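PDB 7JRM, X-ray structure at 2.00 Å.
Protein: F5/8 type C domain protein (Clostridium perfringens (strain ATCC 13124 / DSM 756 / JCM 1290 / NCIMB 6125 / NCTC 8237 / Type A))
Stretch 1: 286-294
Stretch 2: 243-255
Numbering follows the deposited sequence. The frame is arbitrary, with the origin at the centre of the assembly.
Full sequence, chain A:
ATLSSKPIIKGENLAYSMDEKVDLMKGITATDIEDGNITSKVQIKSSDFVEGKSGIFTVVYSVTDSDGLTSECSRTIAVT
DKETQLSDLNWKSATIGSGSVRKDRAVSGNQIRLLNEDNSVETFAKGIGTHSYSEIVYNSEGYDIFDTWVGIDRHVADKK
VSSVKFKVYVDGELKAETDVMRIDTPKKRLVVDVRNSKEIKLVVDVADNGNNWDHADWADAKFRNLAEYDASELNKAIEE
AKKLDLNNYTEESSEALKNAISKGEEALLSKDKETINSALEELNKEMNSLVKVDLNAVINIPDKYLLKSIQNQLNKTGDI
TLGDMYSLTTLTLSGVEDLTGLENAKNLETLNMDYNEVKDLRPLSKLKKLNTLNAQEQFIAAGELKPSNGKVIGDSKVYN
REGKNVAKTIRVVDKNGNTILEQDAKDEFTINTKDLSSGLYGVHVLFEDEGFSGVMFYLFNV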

# COMPACT_ATOMS: atom_id res chain seq x y z
N GLU A 286 6.51 -2.39 -16.60
CA GLU A 286 6.11 -1.00 -16.80
C GLU A 286 7.27 -0.04 -16.61
O GLU A 286 7.24 1.07 -17.17
CB GLU A 286 4.97 -0.63 -15.85
CG GLU A 286 3.75 -1.54 -15.94
CD GLU A 286 3.11 -1.55 -17.32
OE1 GLU A 286 2.40 -2.53 -17.64
OE2 GLU A 286 3.31 -0.58 -18.09
N MET A 287 8.29 -0.43 -15.85
CA MET A 287 9.48 0.41 -15.70
C MET A 287 10.22 0.55 -17.02
O MET A 287 10.66 1.65 -17.37
CB MET A 287 10.40 -0.17 -14.62
CG MET A 287 10.18 0.40 -13.23
SD MET A 287 10.20 2.20 -13.21
CE MET A 287 11.65 2.49 -12.20
N ASN A 288 10.36 -0.55 -17.76
CA ASN A 288 11.03 -0.52 -19.05
C ASN A 288 10.10 -0.12 -20.19
O ASN A 288 10.57 0.06 -21.32
CB ASN A 288 11.65 -1.89 -19.35
CG ASN A 288 12.60 -2.34 -18.26
OD1 ASN A 288 13.61 -1.70 -18.00
ND2 ASN A 288 12.27 -3.46 -17.62
N SER A 289 8.80 0.03 -19.93
CA SER A 289 7.84 0.45 -20.94
C SER A 289 7.54 1.94 -20.89
O SER A 289 6.68 2.41 -21.63
CB SER A 289 6.54 -0.34 -20.79
OG SER A 289 6.63 -1.60 -21.44
N LEU A 290 8.23 2.69 -20.03
CA LEU A 290 8.03 4.12 -19.95
C LEU A 290 8.50 4.80 -21.22
O LEU A 290 9.56 4.46 -21.78
CB LEU A 290 8.77 4.70 -18.74
CG LEU A 290 8.11 4.56 -17.37
CD1 LEU A 290 9.05 5.06 -16.29
CD2 LEU A 290 6.78 5.31 -17.32
N VAL A 291 7.72 5.77 -21.70
CA VAL A 291 8.07 6.57 -22.87
C VAL A 291 8.02 8.03 -22.46
O VAL A 291 7.01 8.51 -21.93
CB VAL A 291 7.12 6.29 -24.05
CG1 VAL A 291 5.76 5.81 -23.55
CG2 VAL A 291 6.97 7.51 -24.94
N LYS A 292 9.12 8.74 -22.69
CA LYS A 292 9.22 10.15 -22.32
C LYS A 292 8.42 11.02 -23.28
O LYS A 292 8.25 10.69 -24.46
CB LYS A 292 10.68 10.59 -22.30
CG LYS A 292 11.61 9.68 -21.51
CD LYS A 292 12.38 10.46 -20.47
CE LYS A 292 13.47 9.62 -19.83
NZ LYS A 292 14.74 9.70 -20.60
N VAL A 293 7.91 12.13 -22.76
CA VAL A 293 7.20 13.11 -23.57
C VAL A 293 8.21 13.91 -24.39
O VAL A 293 9.42 13.87 -24.13
CB VAL A 293 6.34 14.06 -22.71
CG1 VAL A 293 5.43 13.27 -21.79
CG2 VAL A 293 7.23 15.00 -21.91
N ASP A 294 7.72 14.63 -25.39
CA ASP A 294 8.54 15.54 -26.19
C ASP A 294 7.87 16.91 -26.13
O ASP A 294 6.92 17.17 -26.87
CB ASP A 294 8.68 15.04 -27.63
CG ASP A 294 9.57 15.94 -28.48
OD1 ASP A 294 10.28 16.80 -27.91
OD2 ASP A 294 9.55 15.79 -29.71
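Stretch 2 (243-255) KLDLNNYTEESSE

The contact is pinned by a single beta bridge between two residues in loop, Lys292 and Tyr249, whose CA atoms lie 4.3 Å apart, and two backbone hydrogen bonds flank the pair. Val293 N donates to Asn248 O at 3.1 Å (angle at H 165°), and Thr250 N donates to Val291 O at 3.3 Å (162°). Because residue numbers rise in stretch 1 as they fall in stretch 2, the local direction is antiparallel; the approach of Leu290 CA to Ser253 CA, 5.5 Å, keeps that order. Extended torsions at Lys292 (-75/150) and Tyr249 (-128/158) suit the bridge, and CA-H...O contacts, Lys292 CA to Asn248 O and Tyr249 CA to Val291 O, both 3.4 Å, accompany it.

Stretch 2 reaches the bridge from a 3-10 segment, 246-248, and leaves it into a helix starting at Glu251. Thr250 caps that helix, its OG1 accepting from Ser253 N at 3.1 Å.

Leu290 packs over one face of the Tyr249 ring, its CD1 lying 4.0 Å from the ring centroid and 15° off the normal. The same CD1 meets Leu244 CD1 at 3.6 Å, where Met287 CE also arrives, 3.7 Å from Leu244 CD1. Beside the helix, Leu290 CD2 lies 3.4 Å from Ser253 OG.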

# COMPACT_ATOMS: atom_id res chain seq x y z
N LYS A 243 10.88 7.29 -7.26
CA LYS A 243 11.81 8.39 -7.46
C LYS A 243 11.64 9.08 -8.80
O LYS A 243 12.21 10.16 -9.01
CB LYS A 243 13.25 7.90 -7.33
CG LYS A 243 13.96 8.32 -6.05
CD LYS A 243 15.18 7.45 -5.78
CE LYS A 243 15.99 7.23 -7.05
NZ LYS A 243 17.03 6.18 -6.86
N LEU A 244 10.86 8.51 -9.71
CA LEU A 244 10.69 9.06 -11.04
C LEU A 244 9.60 10.13 -11.06
O LEU A 244 8.66 10.10 -10.26
CB LEU A 244 10.34 7.95 -12.04
CG LEU A 244 11.42 6.89 -12.26
CD1 LEU A 244 10.98 5.90 -13.33
CD2 LEU A 244 12.74 7.54 -12.64
N ASP A 245 9.75 11.08 -11.98
CA ASP A 245 8.79 12.17 -12.14
C ASP A 245 7.78 11.77 -13.22
O ASP A 245 8.12 11.71 -14.40
CB ASP A 245 9.51 13.46 -12.51
CG ASP A 245 8.67 14.69 -12.24
OD1 ASP A 245 9.25 15.80 -12.13
OD2 ASP A 245 7.43 14.57 -12.14
N LEU A 246 6.54 11.50 -12.80
CA LEU A 246 5.52 11.04 -13.72
C LEU A 246 5.14 12.08 -14.76
O LEU A 246 4.55 11.73 -15.79
CB LEU A 246 4.27 10.59 -12.96
CG LEU A 246 4.39 9.51 -11.87
CD1 LEU A 246 5.25 8.35 -12.35
CD2 LEU A 246 4.89 10.06 -10.53
N ASN A 247 5.46 13.36 -14.52
CA ASN A 247 5.15 14.40 -15.49
C ASN A 247 6.02 14.29 -16.75
O ASN A 247 5.61 14.79 -17.80
CB ASN A 247 5.33 15.78 -14.86
CG ASN A 247 4.04 16.33 -14.30
OD1 ASN A 247 3.12 15.59 -13.97
ND2 ASN A 247 3.96 17.66 -14.18
N ASN A 248 7.19 13.66 -16.65
CA ASN A 248 8.10 13.54 -17.78
C ASN A 248 7.74 12.39 -18.72
O ASN A 248 8.48 12.15 -19.68
CB ASN A 248 9.53 13.36 -17.28
CG ASN A 248 9.95 14.44 -16.30
OD1 ASN A 248 10.77 14.21 -15.42
ND2 ASN A 248 9.38 15.64 -16.46
N TYR A 249 6.64 11.68 -18.47
CA TYR A 249 6.23 10.57 -19.30
C TYR A 249 4.78 10.76 -19.72
O TYR A 249 4.02 11.51 -19.09
CB TYR A 249 6.40 9.23 -18.57
CG TYR A 249 7.76 9.06 -17.94
CD1 TYR A 249 8.83 8.54 -18.66
CD2 TYR A 249 7.99 9.43 -16.62
CE1 TYR A 249 10.08 8.39 -18.08
CE2 TYR A 249 9.23 9.28 -16.03
CZ TYR A 249 10.27 8.76 -16.77
OH TYR A 249 11.51 8.61 -16.19
N THR A 250 4.40 10.09 -20.81
CA THR A 250 3.05 10.21 -21.33
C THR A 250 2.03 9.76 -20.30
O THR A 250 2.32 8.92 -19.43
CB THR A 250 2.90 9.40 -22.62
OG1 THR A 250 2.71 8.02 -22.29
CG2 THR A 250 4.14 9.54 -23.49
N GLU A 251 0.82 10.32 -20.39
CA GLU A 251 -0.23 9.98 -19.44
C GLU A 251 -0.54 8.49 -19.47
O GLU A 251 -0.83 7.89 -18.42
CB GLU A 251 -1.48 10.81 -19.73
CG GLU A 251 -2.77 10.22 -19.18
CD GLU A 251 -3.91 11.22 -19.15
OE1 GLU A 251 -5.00 10.89 -19.66
OE2 GLU A 251 -3.71 12.33 -18.62
N GLU A 252 -0.47 7.88 -20.65
CA GLU A 252 -0.77 6.45 -20.76
C GLU A 252 0.29 5.61 -20.05
O GLU A 252 -0.04 4.69 -19.29
CB GLU A 252 -0.87 6.05 -22.23
CG GLU A 252 -1.81 4.89 -22.49
CD GLU A 252 -2.25 4.81 -23.94
N SER A 253 1.57 5.91 -20.28
CA SER A 253 2.64 5.12 -19.68
C SER A 253 2.81 5.43 -18.20
O SER A 253 3.10 4.54 -17.40
CB SER A 253 3.95 5.36 -20.43
OG SER A 253 4.73 6.36 -19.79
N SER A 254 2.63 6.70 -17.81
CA SER A 254 2.72 7.05 -16.40
C SER A 254 1.57 6.44 -15.60
O SER A 254 1.75 6.09 -14.43
CB SER A 254 2.74 8.57 -16.23
OG SER A 254 1.47 9.13 -16.50
N GLU A 255 0.39 6.31 -16.22
CA GLU A 255 -0.72 5.65 -15.55
C GLU A 255 -0.40 4.18 -15.27
O GLU A 255 -0.68 3.67 -14.18
CB GLU A 255 -1.98 5.76 -16.40
CG GLU A 255 -3.26 6.00 -15.61
CD GLU A 255 -3.45 7.46 -15.25
OE1 GLU A 255 -4.08 8.18 -16.05
OE2 GLU A 255 -2.97 7.87 -14.18
O HOH W 1 4.70 2.13 -18.32